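Local structure of cytochrome cL (Hyphomicrobium denitrificans, 2D0W) at residues Gln32-Gly37 against Gly90-Ile95; Pro40-Ala45 against Asp134-Glu139; Gly64-Gly69 against Phe147-Trp152. The protein probably accepts electrons from methanol dehydrogenase during periplasmic methanol oxidation, carrying them on a covalently attached heme. All blocks are in the same frame, centred on the assembly; numbering follows the deposited sequence.

Interaction 1: Gln32-Gly37 against Gly90-Ile95; sequences QFMQTG and GLFETI. With HEM (protoporphyrin IX containing Fe), chain H.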
loop_
_atom_site.group_PDB
_atom_site.type_symbol
_atom_site.label_atom_id
_atom_site.label_comp_id
_atom_site.label_asym_id
_atom_site.label_seq_id
_atom_site.Cartn_x
_atom_site.Cartn_y
_atom_site.Cartn_z
ATOM N N GLN A 32 9.971 -9.804 6.242
ATOM C CA GLN A 32 8.714 -10.476 6.615
ATOM C C GLN A 32 7.724 -10.517 5.458
ATOM O O GLN A 32 7.055 -11.559 5.219
ATOM C CB GLN A 32 8.040 -9.844 7.835
ATOM C CG GLN A 32 6.698 -10.502 8.132
ATOM C CD GLN A 32 5.701 -9.580 8.831
ATOM O OE1 GLN A 32 6.023 -8.977 9.844
ATOM N NE2 GLN A 32 4.473 -9.486 8.287
ATOM N N PHE A 33 7.609 -9.390 4.750
ATOM C CA PHE A 33 6.689 -9.347 3.588
ATOM C C PHE A 33 7.069 -10.368 2.513
ATOM O O PHE A 33 6.187 -11.046 1.988
ATOM C CB PHE A 33 6.494 -7.921 2.992
ATOM C CG PHE A 33 5.552 -7.902 1.815
ATOM C CD1 PHE A 33 4.178 -7.844 2.009
ATOM C CD2 PHE A 33 6.053 -8.050 0.508
ATOM C CE1 PHE A 33 3.302 -7.919 0.920
ATOM C CE2 PHE A 33 5.201 -8.130 -0.594
ATOM C CZ PHE A 33 3.858 -8.056 -0.406
ATOM N N MET A 34 8.364 -10.518 2.205
ATOM C CA MET A 34 8.761 -11.468 1.133
ATOM C C MET A 34 8.479 -12.934 1.481
ATOM O O MET A 34 8.279 -13.767 0.585
ATOM C CB MET A 34 10.217 -11.286 0.721
ATOM C CG MET A 34 10.501 -9.913 0.151
ATOM S SD MET A 34 9.597 -9.660 -1.397
ATOM C CE MET A 34 8.984 -8.004 -1.195
ATOM N N GLN A 35 8.447 -13.214 2.780
ATOM C CA GLN A 35 8.121 -14.524 3.335
ATOM C C GLN A 35 6.619 -14.788 3.511
ATOM O O GLN A 35 6.130 -15.867 3.188
ATOM C CB GLN A 35 8.778 -14.657 4.710
ATOM C CG GLN A 35 8.235 -15.835 5.556
ATOM C CD GLN A 35 8.966 -15.973 6.882
ATOM O OE1 GLN A 35 9.720 -16.924 7.087
ATOM N NE2 GLN A 35 8.779 -15.005 7.763
ATOM N N THR A 36 5.926 -13.784 4.033
ATOM C CA THR A 36 4.549 -13.870 4.545
ATOM C C THR A 36 3.471 -13.296 3.618
ATOM O O THR A 36 2.326 -13.749 3.643
ATOM C CB THR A 36 4.497 -13.122 5.915
ATOM O OG1 THR A 36 5.154 -13.928 6.892
ATOM C CG2 THR A 36 3.094 -12.884 6.422
ATOM N N GLY A 37 3.823 -12.283 2.823
ATOM C CA GLY A 37 2.801 -11.514 2.067
ATOM C C GLY A 37 2.029 -10.491 2.914
ATOM O O GLY A 37 1.104 -9.844 2.438
ATOM N N GLY A 90 -1.783 -9.046 -2.960
ATOM C CA GLY A 90 -2.414 -8.664 -4.234
ATOM C C GLY A 90 -2.156 -7.232 -4.629
ATOM O O GLY A 90 -1.838 -6.954 -5.784
ATOM N N LEU A 91 -2.307 -6.321 -3.674
ATOM C CA LEU A 91 -2.035 -4.906 -3.874
ATOM C C LEU A 91 -0.576 -4.691 -4.302
ATOM O O LEU A 91 -0.275 -3.991 -5.301
ATOM C CB LEU A 91 -2.392 -4.109 -2.585
ATOM C CG LEU A 91 -2.277 -2.592 -2.685
ATOM C CD1 LEU A 91 -2.987 -2.175 -3.915
ATOM C CD2 LEU A 91 -2.864 -1.841 -1.479
ATOM N N PHE A 92 0.340 -5.353 -3.614
ATOM C CA PHE A 92 1.733 -5.276 -3.998
ATOM C C PHE A 92 1.894 -5.712 -5.477
ATOM O O PHE A 92 2.583 -5.032 -6.271
ATOM C CB PHE A 92 2.564 -6.158 -3.044
ATOM C CG PHE A 92 4.022 -6.343 -3.456
ATOM C CD1 PHE A 92 4.997 -5.454 -3.023
ATOM C CD2 PHE A 92 4.407 -7.401 -4.282
ATOM C CE1 PHE A 92 6.337 -5.628 -3.388
ATOM C CE2 PHE A 92 5.730 -7.576 -4.664
ATOM C CZ PHE A 92 6.707 -6.691 -4.207
ATOM N N GLU A 93 1.265 -6.842 -5.832
ATOM C CA GLU A 93 1.433 -7.423 -7.169
ATOM C C GLU A 93 0.848 -6.426 -8.202
ATOM O O GLU A 93 1.462 -6.170 -9.237
ATOM C CB GLU A 93 0.722 -8.803 -7.242
ATOM C CG GLU A 93 1.317 -9.931 -6.439
ATOM C CD GLU A 93 0.469 -11.234 -6.471
ATOM O OE1 GLU A 93 -0.783 -11.136 -6.367
ATOM O OE2 GLU A 93 1.049 -12.360 -6.602
ATOM N N THR A 94 -0.300 -5.813 -7.899
ATOM C CA THR A 94 -0.913 -4.836 -8.827
ATOM C C THR A 94 0.010 -3.644 -9.027
ATOM O O THR A 94 0.309 -3.255 -10.167
ATOM C CB THR A 94 -2.286 -4.422 -8.330
ATOM O OG1 THR A 94 -3.091 -5.597 -8.280
ATOM C CG2 THR A 94 -2.944 -3.363 -9.246
ATOM N N ILE A 95 0.521 -3.097 -7.923
ATOM C CA ILE A 95 1.456 -1.975 -8.001
ATOM C C ILE A 95 2.743 -2.378 -8.677
ATOM O O ILE A 95 3.186 -1.664 -9.567
ATOM C CB ILE A 95 1.721 -1.303 -6.629
ATOM C CG1 ILE A 95 0.379 -0.955 -5.999
ATOM C CG2 ILE A 95 2.576 0.002 -6.809
ATOM C CD1 ILE A 95 0.423 -0.760 -4.456
HETATM C CHA HEM H . -5.676 0.455 -11.342
HETATM C CHB HEM H . -2.661 1.666 -7.705
HETATM C CHC HEM H . -0.328 4.928 -10.476
HETATM C CHD HEM H . -4.066 4.551 -13.550
HETATM C C1A HEM H . -5.025 0.411 -10.107
HETATM C C2A HEM H . -5.209 -0.541 -9.018
HETATM C C3A HEM H . -4.398 -0.178 -8.023
HETATM C C4A HEM H . -3.631 0.994 -8.424
HETATM C CMA HEM H . -4.248 -0.859 -6.624
HETATM C CAA HEM H . -6.226 -1.704 -9.002
HETATM C CBA HEM H . -7.547 -1.108 -8.483
HETATM C CGA HEM H . -8.613 -2.170 -8.245
HETATM O O1A HEM H . -8.281 -3.378 -8.182
HETATM O O2A HEM H . -9.802 -1.786 -8.128
HETATM C C1B HEM H . -1.730 2.615 -8.145
HETATM C C2B HEM H . -0.600 3.228 -7.439
HETATM C C3B HEM H . 0.030 3.996 -8.187
HETATM C C4B HEM H . -0.627 4.087 -9.453
HETATM C CMB HEM H . -0.357 2.935 -5.959
HETATM C CAB HEM H . 1.445 4.542 -7.933
HETATM C CBB HEM H . 2.423 3.749 -7.623
HETATM C C1C HEM H . -1.155 5.138 -11.557
HETATM C C2C HEM H . -0.873 5.975 -12.741
HETATM C C3C HEM H . -1.922 5.908 -13.540
HETATM C C4C HEM H . -2.868 4.926 -12.986
HETATM C CMC HEM H . 0.158 7.090 -12.668
HETATM C CAC HEM H . -2.339 6.817 -14.741
HETATM C CBC HEM H . -1.408 7.097 -15.612
HETATM C C1D HEM H . -4.794 3.397 -13.341
HETATM C C2D HEM H . -5.826 2.860 -14.208
HETATM C C3D HEM H . -6.319 1.585 -13.534
HETATM C C4D HEM H . -5.566 1.469 -12.300
HETATM C CMD HEM H . -6.310 3.469 -15.560
HETATM C CAD HEM H . -7.409 0.564 -14.021
HETATM C CBD HEM H . -6.561 -0.595 -14.553
HETATM C CGD HEM H . -7.331 -1.880 -14.734
HETATM O O1D HEM H . -6.731 -2.913 -15.082
HETATM O O2D HEM H . -8.547 -1.863 -14.499
HETATM N NA HEM H . -4.075 1.322 -9.686
HETATM N NB HEM H . -1.710 3.263 -9.362
HETATM N NC HEM H . -2.355 4.474 -11.767
HETATM N ND HEM H . -4.701 2.561 -12.232
HETATM FE FE HEM H . -3.137 2.844 -10.780
#

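Interaction 2: Pro40-Ala45 against Asp134-Glu139; sequences PYVEVA and DWLSDE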
loop_
_atom_site.group_PDB
_atom_site.type_symbol
_atom_site.label_atom_id
_atom_site.label_comp_id
_atom_site.label_asym_id
_atom_site.label_seq_id
_atom_site.Cartn_x
_atom_site.Cartn_y
_atom_site.Cartn_z
ATOM N N PRO A 40 3.912 -5.314 7.321
ATOM C CA PRO A 40 3.908 -4.923 8.757
ATOM C C PRO A 40 3.900 -3.432 9.049
ATOM O O PRO A 40 3.803 -3.017 10.231
ATOM C CB PRO A 40 5.175 -5.556 9.295
ATOM C CG PRO A 40 6.065 -5.693 8.080
ATOM C CD PRO A 40 5.226 -5.828 6.886
ATOM N N TYR A 41 3.951 -2.611 7.998
ATOM C CA TYR A 41 3.789 -1.171 8.204
ATOM C C TYR A 41 2.345 -0.716 8.240
ATOM O O TYR A 41 2.059 0.464 8.494
ATOM C CB TYR A 41 4.514 -0.382 7.113
ATOM C CG TYR A 41 6.023 -0.448 7.131
ATOM C CD1 TYR A 41 6.738 -0.634 8.334
ATOM C CD2 TYR A 41 6.732 -0.298 5.969
ATOM C CE1 TYR A 41 8.130 -0.654 8.347
ATOM C CE2 TYR A 41 8.140 -0.320 5.966
ATOM C CZ TYR A 41 8.834 -0.486 7.168
ATOM O OH TYR A 41 10.220 -0.512 7.163
ATOM N N VAL A 42 1.425 -1.607 7.921
ATOM C CA VAL A 42 0.000 -1.238 7.857
ATOM C C VAL A 42 -0.446 -0.716 9.218
ATOM O O VAL A 42 -0.167 -1.332 10.263
ATOM C CB VAL A 42 -0.858 -2.423 7.296
ATOM C CG1 VAL A 42 -2.361 -2.261 7.509
ATOM C CG2 VAL A 42 -0.639 -2.573 5.768
ATOM N N GLU A 43 -1.074 0.453 9.197
ATOM C CA GLU A 43 -1.565 1.120 10.404
ATOM C C GLU A 43 -0.488 1.480 11.458
ATOM O O GLU A 43 -0.811 1.697 12.639
ATOM C CB GLU A 43 -2.779 0.360 11.002
ATOM C CG GLU A 43 -4.108 0.586 10.271
ATOM C CD GLU A 43 -4.401 2.067 10.004
ATOM O OE1 GLU A 43 -4.818 2.791 10.938
ATOM O OE2 GLU A 43 -4.216 2.521 8.845
ATOM N N VAL A 44 0.781 1.504 11.044
ATOM C CA VAL A 44 1.844 2.085 11.878
ATOM C C VAL A 44 1.887 3.564 11.514
ATOM O O VAL A 44 2.367 3.930 10.417
ATOM C CB VAL A 44 3.248 1.430 11.635
ATOM C CG1 VAL A 44 4.321 2.062 12.537
ATOM C CG2 VAL A 44 3.219 -0.080 11.793
ATOM N N ALA A 45 1.381 4.421 12.406
ATOM C CA ALA A 45 1.281 5.852 12.098
ATOM C C ALA A 45 2.606 6.420 11.600
ATOM O O ALA A 45 2.608 7.275 10.726
ATOM C CB ALA A 45 0.761 6.660 13.286
ATOM N N ASP A 134 -9.884 -7.747 4.416
ATOM C CA ASP A 134 -8.877 -8.831 4.405
ATOM C C ASP A 134 -7.464 -8.386 4.830
ATOM O O ASP A 134 -6.620 -9.241 5.138
ATOM C CB ASP A 134 -8.801 -9.515 3.021
ATOM C CG ASP A 134 -10.104 -10.159 2.616
ATOM O OD1 ASP A 134 -11.098 -10.104 3.383
ATOM O OD2 ASP A 134 -10.152 -10.729 1.516
ATOM N N TRP A 135 -7.203 -7.069 4.862
ATOM C CA TRP A 135 -5.850 -6.521 5.140
ATOM C C TRP A 135 -5.624 -6.017 6.559
ATOM O O TRP A 135 -4.519 -5.509 6.883
ATOM C CB TRP A 135 -5.526 -5.347 4.191
ATOM C CG TRP A 135 -6.365 -4.096 4.468
ATOM C CD1 TRP A 135 -6.078 -3.083 5.348
ATOM C CD2 TRP A 135 -7.585 -3.743 3.845
ATOM N NE1 TRP A 135 -7.068 -2.143 5.343
ATOM C CE2 TRP A 135 -8.000 -2.510 4.408
ATOM C CE3 TRP A 135 -8.382 -4.345 2.876
ATOM C CZ2 TRP A 135 -9.184 -1.876 4.028
ATOM C CZ3 TRP A 135 -9.559 -3.718 2.499
ATOM C CH2 TRP A 135 -9.957 -2.501 3.086
ATOM N N LEU A 136 -6.671 -6.068 7.384
ATOM C CA LEU A 136 -6.535 -5.703 8.812
ATOM C C LEU A 136 -6.724 -6.906 9.700
ATOM O O LEU A 136 -7.588 -7.718 9.447
ATOM C CB LEU A 136 -7.556 -4.614 9.213
ATOM C CG LEU A 136 -7.505 -3.250 8.517
ATOM C CD1 LEU A 136 -8.725 -2.438 8.878
ATOM C CD2 LEU A 136 -6.272 -2.563 8.990
ATOM N N SER A 137 -5.932 -7.001 10.759
ATOM C CA SER A 137 -6.172 -7.987 11.808
ATOM C C SER A 137 -7.401 -7.674 12.619
ATOM O O SER A 137 -7.993 -6.588 12.524
ATOM C CB SER A 137 -4.986 -8.038 12.775
ATOM O OG SER A 137 -4.981 -6.898 13.641
ATOM N N ASP A 138 -7.763 -8.628 13.463
ATOM C CA ASP A 138 -8.811 -8.439 14.465
ATOM C C ASP A 138 -8.665 -7.156 15.300
ATOM O O ASP A 138 -9.639 -6.451 15.511
ATOM C CB ASP A 138 -8.920 -9.687 15.367
ATOM C CG ASP A 138 -7.575 -10.155 15.896
ATOM O OD1 ASP A 138 -6.549 -9.476 15.683
ATOM O OD2 ASP A 138 -7.512 -11.212 16.564
ATOM N N GLU A 139 -7.465 -6.812 15.743
ATOM C CA GLU A 139 -7.344 -5.638 16.648
ATOM C C GLU A 139 -7.405 -4.344 15.852
ATOM O O GLU A 139 -7.928 -3.317 16.298
ATOM C CB GLU A 139 -6.043 -5.712 17.440
ATOM C CG GLU A 139 -5.992 -6.950 18.321
ATOM C CD GLU A 139 -6.921 -6.816 19.511
ATOM O OE1 GLU A 139 -6.775 -5.815 20.249
ATOM O OE2 GLU A 139 -7.799 -7.682 19.701
#

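Interaction 3: Gly64-Gly69 against Phe147-Trp152; sequences GHIGEG and FDIKAW. With ZN (zinc ion), chain C.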
loop_
_atom_site.group_PDB
_atom_site.type_symbol
_atom_site.label_atom_id
_atom_site.label_comp_id
_atom_site.label_asym_id
_atom_site.label_seq_id
_atom_site.Cartn_x
_atom_site.Cartn_y
_atom_site.Cartn_z
ATOM N N GLY A 64 -6.112 10.232 -7.397
ATOM C CA GLY A 64 -6.633 11.299 -6.553
ATOM C C GLY A 64 -5.799 11.453 -5.291
ATOM O O GLY A 64 -5.134 10.484 -4.860
ATOM N N HIS A 65 -5.823 12.656 -4.708
ATOM C CA HIS A 65 -4.898 13.000 -3.648
ATOM C C HIS A 65 -5.268 12.247 -2.396
ATOM O O HIS A 65 -4.397 11.979 -1.578
ATOM C CB HIS A 65 -4.826 14.534 -3.363
ATOM C CG HIS A 65 -6.076 15.102 -2.756
ATOM N ND1 HIS A 65 -7.305 14.964 -3.344
ATOM C CD2 HIS A 65 -6.287 15.794 -1.605
ATOM C CE1 HIS A 65 -8.224 15.552 -2.597
ATOM N NE2 HIS A 65 -7.632 16.049 -1.525
ATOM N N ILE A 66 -6.539 11.892 -2.245
ATOM C CA ILE A 66 -6.960 11.002 -1.140
ATOM C C ILE A 66 -7.433 9.590 -1.573
ATOM O O ILE A 66 -8.031 8.869 -0.785
ATOM C CB ILE A 66 -7.872 11.710 -0.086
ATOM C CG1 ILE A 66 -9.254 12.135 -0.668
ATOM C CG2 ILE A 66 -7.128 12.901 0.445
ATOM C CD1 ILE A 66 -10.329 12.412 0.429
ATOM N N GLY A 67 -7.114 9.190 -2.810
ATOM C CA GLY A 67 -7.549 7.877 -3.349
ATOM C C GLY A 67 -8.997 7.870 -3.848
ATOM O O GLY A 67 -9.561 6.800 -4.077
ATOM N N GLU A 68 -9.594 9.060 -3.979
ATOM C CA GLU A 68 -11.001 9.227 -4.398
ATOM C C GLU A 68 -11.313 8.780 -5.839
ATOM O O GLU A 68 -12.441 8.375 -6.149
ATOM C CB GLU A 68 -11.483 10.684 -4.105
ATOM C CG GLU A 68 -10.975 11.808 -5.071
ATOM C CD GLU A 68 -9.580 12.392 -4.717
ATOM O OE1 GLU A 68 -9.154 13.441 -5.281
ATOM O OE2 GLU A 68 -8.888 11.826 -3.859
ATOM N N GLY A 69 -10.307 8.819 -6.708
ATOM C CA GLY A 69 -10.445 8.390 -8.098
ATOM C C GLY A 69 -10.319 9.651 -8.919
ATOM O O GLY A 69 -10.691 10.707 -8.419
ATOM N N PHE A 147 -10.841 7.462 6.885
ATOM C CA PHE A 147 -9.824 8.537 6.774
ATOM C C PHE A 147 -10.546 9.873 6.612
ATOM O O PHE A 147 -11.468 9.954 5.840
ATOM C CB PHE A 147 -8.899 8.292 5.583
ATOM C CG PHE A 147 -7.832 9.368 5.369
ATOM C CD1 PHE A 147 -7.910 10.231 4.265
ATOM C CD2 PHE A 147 -6.728 9.481 6.234
ATOM C CE1 PHE A 147 -6.964 11.222 4.042
ATOM C CE2 PHE A 147 -5.757 10.474 6.029
ATOM C CZ PHE A 147 -5.869 11.336 4.909
ATOM N N ASP A 148 -10.105 10.885 7.346
ATOM C CA ASP A 148 -10.584 12.255 7.236
ATOM C C ASP A 148 -9.425 13.159 6.917
ATOM O O ASP A 148 -8.606 13.439 7.797
ATOM C CB ASP A 148 -11.168 12.732 8.568
ATOM C CG ASP A 148 -11.736 14.141 8.471
ATOM O OD1 ASP A 148 -11.765 14.732 7.343
ATOM O OD2 ASP A 148 -12.168 14.654 9.513
ATOM N N ILE A 149 -9.348 13.619 5.671
ATOM C CA ILE A 149 -8.244 14.509 5.211
ATOM C C ILE A 149 -8.088 15.796 6.045
ATOM O O ILE A 149 -6.971 16.292 6.225
ATOM C CB ILE A 149 -8.407 14.883 3.725
ATOM C CG1 ILE A 149 -7.232 15.778 3.215
ATOM C CG2 ILE A 149 -9.708 15.547 3.509
ATOM C CD1 ILE A 149 -5.853 15.062 3.079
ATOM N N LYS A 150 -9.209 16.317 6.540
ATOM C CA LYS A 150 -9.234 17.516 7.385
ATOM C C LYS A 150 -8.456 17.335 8.673
ATOM O O LYS A 150 -7.556 18.142 8.969
ATOM C CB LYS A 150 -10.660 17.934 7.693
ATOM C CG LYS A 150 -11.454 18.384 6.463
ATOM C CD LYS A 150 -12.922 18.728 6.868
ATOM C CE LYS A 150 -13.658 17.481 7.443
ATOM N NZ LYS A 150 -15.142 17.688 7.495
ATOM N N ALA A 151 -8.754 16.251 9.390
ATOM C CA ALA A 151 -8.008 15.851 10.581
ATOM C C ALA A 151 -6.551 15.543 10.302
ATOM O O ALA A 151 -5.700 15.891 11.107
ATOM C CB ALA A 151 -8.656 14.626 11.257
ATOM N N TRP A 152 -6.290 14.876 9.173
ATOM C CA TRP A 152 -4.951 14.554 8.721
ATOM C C TRP A 152 -4.104 15.809 8.496
ATOM O O TRP A 152 -2.929 15.856 8.881
ATOM C CB TRP A 152 -5.009 13.761 7.404
ATOM C CG TRP A 152 -3.570 13.414 6.848
ATOM C CD1 TRP A 152 -2.918 13.999 5.770
ATOM C CD2 TRP A 152 -2.649 12.432 7.377
ATOM N NE1 TRP A 152 -1.669 13.433 5.610
ATOM C CE2 TRP A 152 -1.480 12.477 6.575
ATOM C CE3 TRP A 152 -2.705 11.519 8.434
ATOM C CZ2 TRP A 152 -0.378 11.635 6.809
ATOM C CZ3 TRP A 152 -1.608 10.683 8.671
ATOM C CH2 TRP A 152 -0.456 10.747 7.853
HETATM ZN ZN ZN C . -7.487 14.080 -5.054
#

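Interaction 1: Gln32-Gly37 against Gly90-Ile95
F33 on helix 28-36 reaches the ring of F92 on helix 88-97 with its far end: CE2 of F33 sits 3.5 Å above the F92 ring plane, over the ring centre. The neighbouring CZ of F33 is 3.5 Å from CB of F92, at the root of the same side chain. The two rings are oblique, neither a parallel stack nor a T: their planes are turned by 50° and their centroids lie 4.8 Å apart. M34 supplies the third member of the group. Its CE methyl approaches CZ of F92 at 4.0 Å, and that same methyl lies in the plane of the F33 ring, at its edge, so one carbon touches both phenyl groups. The M34 chain gets there by bending at chi2 and chi3, which turns the terminal methyl back to the rings.

F92 holds its CG anti to the backbone N (chi1 171°), carrying the ring off its helix toward helix 28-36. Further out, F5 and F96 meet the F92 ring at oblique angles, M115 of helix 112-124 touches F92, and L116 of the same helix packs on F33. L91, T94 and I95 of helix 88-97 contact the heme; CD1 of L91 comes 3.3 Å from the CMA methyl. T94 OG1 is hydrogen-bonded to N85 and T8.

No hydrogen bond joins the two segments. The helices are held together here by dispersion among two phenyl rings and a thioether methyl, a buried apolar contact behind a helix that also lines the heme pocket.

Interaction 2: Pro40-Ala45 against Asp134-Glu139
V42 and L136, whose CA atoms are 8.0 Å apart, bring together a loop that makes a type II beta turn from Y41 to V44, closed by V44 N to Y41 O, and the irregular segment leading into helix 138-143. CG1 of V42, anti to the backbone N (chi1 166°), does most of the touching and lies 3.9 Å from the carbonyl O of W135. It also meets the indole at its edge, near the ring plane, with V42 CG1 4.4 Å from W135 CD1. The CD2 methyl of L136 is 4.2 Å from V42 CG1. The same L136 CD2 is 4.0 Å from CG of E43, bridging two consecutive turn residues.

Only the aliphatic part of E43 is used here; OE2 is hydrogen-bonded to H124 ND1. R123 and D88 each touch both V42 and W135. S137 is the N-cap of helix 138-143, its OG accepting a weak bond from E139 N.

With no hydrogen bond between the segments, the loop between helices 28-36 and 48-58 is joined to the lead-in of helix 138-143 by van der Waals contacts of methyl and methylene groups with each other, a carbonyl oxygen and an indole edge.

Interaction 3: Gly64-Gly69 against Phe147-Trp152
This is a small apolar surface contact between I66, in the loop that follows helix 60-63, and F147, just ahead of helix 149-161, and I149 in its first turn. CG2 of I66 makes both contacts: it is 3.6 Å from CD1 of I149 and 4.0 Å from CE1 of F147, which it meets at the ring edge, near the plane. With I66 chi1 at 66°, this methyl sits beside the backbone N. CG2 also lies over one face of the H65 imidazole, on the side away from F147, 3.6 Å above the plane and toward the rim.

The I66 backbone is held in part from within its own loop. A type I turn runs from G64 to G67, and I66 N donates to the syn lone pair of E68 OE2 at 2.9 Å. The other carboxylate oxygen, E68 OE1, binds zinc at 1.8 Å, and H65 ND1 binds it at 1.9 Å, so E68 ties the metal to the turn. On the helix side, D148 is the N-cap of helix 149-161; its OD1 accepts from K150 N, which comes from above the carboxylate plane (63°).

The loop follows H63, an axial ligand of the heme iron: a turn carrying a zinc site directly after the CXXCH heme-attachment motif (C59, C62, H63) of c-type cytochromes, packed against the N-terminal end of helix 149-161.

In the fold
Interaction 1 is the buried one, interaction 2 is partly buried, and interaction 3 lies at the surface, on the opposite side of the chain's centre from interaction 1. Interactions 1 and 2 touch, through Q32 OE1 and P40 CB; helix 112-124 borders both, and helix 88-97, which forms half of interaction 1, also touches V42 and W135 of interaction 2 through D88. Interactions 2 and 3 come within about 5 Å without touching and involve successive helices, 138-143 and 149-161; H124 serves both, bonding E43 and meeting F147. All three are apolar across their segments. The polar bonds beside each differ: threonine-asparagine near the heme at interaction 1, glutamate-histidine at interaction 2 and zinc ligation at interaction 3.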